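Local coordinates for YghZ aldo-keto reductase (Escherichia coli, PDB 3N6Q), which probably catalyses NAD(P)H-dependent reduction of aldehydes or ketones, as an aldo-keto reductase built on a TIM barrel, at residues F77-L80 / L81-D84. Sequence-based numbering, arbitrary orientation. Where two conformers were deposited one is given.
With MG (magnesium ion), chain J.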
ATOM      1  N   PHE B  77     -22.188  14.171  14.015  1.00 15.09           N
ATOM      2  CA  PHE B  77     -20.872  14.147  14.613  1.00 16.66           C
ATOM      3  C   PHE B  77     -19.814  14.811  13.751  1.00 17.87           C
ATOM      4  O   PHE B  77     -18.946  15.564  14.249  1.00 18.58           O
ATOM      5  CB  PHE B  77     -20.448  12.684  14.933  1.00 15.34           C
ATOM      6  CG  PHE B  77     -19.130  12.571  15.639  1.00 17.45           C
ATOM      7  CD1 PHE B  77     -19.038  12.817  17.021  1.00 22.92           C
ATOM      8  CD2 PHE B  77     -18.025  12.049  14.976  1.00 22.25           C
ATOM      9  CE1 PHE B  77     -17.848  12.625  17.714  1.00 24.06           C
ATOM     10  CE2 PHE B  77     -16.825  11.848  15.660  1.00 24.40           C
ATOM     11  CZ  PHE B  77     -16.740  12.150  17.038  1.00 30.08           C
ATOM     12  N   GLY B  78     -19.795  14.495  12.461  1.00 16.57           N
ATOM     13  CA  GLY B  78     -18.788  15.171  11.610  1.00 18.17           C
ATOM     14  C   GLY B  78     -18.904  16.704  11.642  1.00 16.40           C
ATOM     15  O   GLY B  78     -17.908  17.407  11.628  1.00 19.20           O
ATOM     16  N   ARG B  79     -20.111  17.204  11.660  1.00 19.25           N
ATOM     17  CA  ARG B  79     -20.309  18.675  11.683  1.00 18.99           C
ATOM     18  C   ARG B  79     -19.771  19.248  12.982  1.00 19.41           C
ATOM     19  O   ARG B  79     -19.119  20.317  13.011  1.00 19.56           O
ATOM     20  CB  ARG B  79     -21.792  18.953  11.643  1.00 19.09           C
ATOM     21  CG  ARG B  79     -22.457  18.625  10.308  1.00 31.08           C
ATOM     22  CD  ARG B  79     -23.920  19.092  10.326  1.00 47.57           C
ATOM     23  NE  ARG B  79     -24.020  20.566  10.346  1.00 55.79           N
ATOM     24  CZ  ARG B  79     -25.159  21.250  10.499  1.00 58.06           C
ATOM     25  NH1 ARG B  79     -26.327  20.615  10.631  1.00 58.67           N
ATOM     26  NH2 ARG B  79     -25.135  22.581  10.512  1.00 58.27           N
ATOM     27  N   LEU B  80     -20.123  18.584  14.083  1.00 17.86           N
ATOM     28  CA  LEU B  80     -19.688  19.073  15.408  1.00 17.83           C
ATOM     29  C   LEU B  80     -18.201  18.954  15.581  1.00 18.61           C
ATOM     30  O   LEU B  80     -17.576  19.848  16.223  1.00 19.51           O
ATOM     31  CB  LEU B  80     -20.463  18.400  16.551  1.00 17.77           C
ATOM     32  CG  LEU B  80     -21.949  18.737  16.523  1.00 17.09           C
ATOM     33  CD1 LEU B  80     -22.667  17.834  17.547  1.00 19.47           C
ATOM     34  CD2 LEU B  80     -22.154  20.221  16.889  1.00 20.74           C
ATOM     35  N   LEU B  81     -17.583  17.913  14.979  1.00 18.54           N
ATOM     36  CA  LEU B  81     -16.125  17.772  15.009  1.00 21.28           C
ATOM     37  C   LEU B  81     -15.478  18.966  14.326  1.00 22.89           C
ATOM     38  O   LEU B  81     -14.486  19.526  14.830  1.00 22.44           O
ATOM     39  CB  LEU B  81     -15.650  16.517  14.290  1.00 23.15           C
ATOM     40  CG  LEU B  81     -15.609  15.096  14.821  1.00 30.06           C
ATOM     41  CD1 LEU B  81     -14.611  14.314  13.868  1.00 32.58           C
ATOM     42  CD2 LEU B  81     -15.115  15.115  16.304  1.00 30.38           C
ATOM     43  N   ARG B  82     -16.005  19.323  13.150  1.00 21.96           N
ATOM     44  CA  ARG B  82     -15.467  20.461  12.406  0.50 23.03           C
ATOM     45  C   ARG B  82     -15.695  21.767  13.159  1.00 22.50           C
ATOM     46  O   ARG B  82     -14.821  22.631  13.169  1.00 26.06           O
ATOM     47  CB  ARG B  82     -16.040  20.541  10.972  0.50 21.46           C
ATOM     48  CG  ARG B  82     -15.418  19.522  10.029  0.50 22.26           C
ATOM     49  CD  ARG B  82     -16.006  19.557   8.586  0.50 27.02           C
ATOM     50  NE  ARG B  82     -17.468  19.523   8.550  0.50 28.19           N
ATOM     51  CZ  ARG B  82     -18.186  18.446   8.241  0.50 25.91           C
ATOM     52  NH1 ARG B  82     -17.601  17.308   7.912  0.50 27.83           N
ATOM     53  NH2 ARG B  82     -19.491  18.519   8.232  0.50 17.88           N
ATOM     54  N   GLU B  83     -16.863  21.937  13.774  1.00 24.05           N
ATOM     55  CA  GLU B  83     -17.197  23.208  14.441  1.00 22.93           C
ATOM     56  C   GLU B  83     -16.430  23.382  15.760  1.00 25.70           C
ATOM     57  O   GLU B  83     -15.820  24.445  16.005  1.00 23.46           O
ATOM     58  CB  GLU B  83     -18.707  23.370  14.687  1.00 23.84           C
ATOM     59  CG  GLU B  83     -19.539  23.819  13.433  1.00 24.11           C
ATOM     60  CD  GLU B  83     -20.975  24.187  13.758  1.00 35.58           C
ATOM     61  OE1 GLU B  83     -21.330  24.105  14.946  1.00 30.62           O
ATOM     62  OE2 GLU B  83     -21.744  24.670  12.847  1.00 32.38           O
ATOM     63  N   ASP B  84     -16.359  22.309  16.568  1.00 21.67           N
ATOM     64  CA  ASP B  84     -15.885  22.437  17.959  1.00 20.94           C
ATOM     65  C   ASP B  84     -14.599  21.670  18.266  1.00 21.12           C
ATOM     66  O   ASP B  84     -13.969  21.914  19.313  1.00 20.27           O
ATOM     67  CB  ASP B  84     -16.972  21.955  18.910  1.00 19.27           C
ATOM     68  CG  ASP B  84     -18.143  22.925  19.026  1.00 27.29           C
ATOM     69  OD1 ASP B  84     -18.019  24.120  18.645  1.00 28.56           O
ATOM     70  OD2 ASP B  84     -19.171  22.496  19.584  1.00 23.16           O
TER
HETATM   71 MG    MG J 401     -23.335  25.549  13.064  1.00 12.55          MG
HETATM   72  O   HOH W   1     -19.266  21.827  10.382  1.00 46.20           O
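Phe77 and Leu81, one turn apart on helix 72-84, meet as aromatic ring and branched aliphatic chain. Leu81 CG sits over one face of the ring, displaced toward its rim and 3.9 Å from the centroid, a CH-pi contact, while Leu81 CD2 comes within 3.5 Å of Phe77 CZ. The ring reaches this place because CG stands anti to the backbone N (chi1 -176°), which swings it along the helix toward the C-terminal end. An alanine in place of Phe77 would probably open a gap beside Leu81, whose CG and CD2 would lose the face they rest on.

On the solvent side, in the conformer given, one of two modelled, Arg82 folds back over the preceding turn. Its bend at chi3 (-50°) lays the guanidinium across Gly78 O, 3.5 Å from the plane, and brings Arg82 NH2 to 3.6 Å from Arg79 CG. Lacking a side chain, Gly78 probably eases this close approach. A water donates to Arg79 O at 3.0 Å and, in the same conformer, accepts a weak bond from Arg82 NE. Glu83 extends outward, its OE2 binding a magnesium ion at 1.8 Å, a short and therefore doubtful distance. Beneath run the usual i to i+4 helical bonds, among them Asp84 N to Leu80 O at 2.8 Å.

Helix 72-84 is the crossover of a beta-alpha-beta unit of the barrel, linking parallel strands 59-61 and 93-98. Apolar side chains suit its buried sides: Phe77 and Leu81 both press on Ile94 of the latter strand, whereas Leu80 packs against Leu42 and Leu49 of neighbouring helix 42-54. Acids suit the end facing that helix's arginines, where Glu83 OE1 is salt-bridged to Arg46 and Asp84 to Arg46 and Arg50.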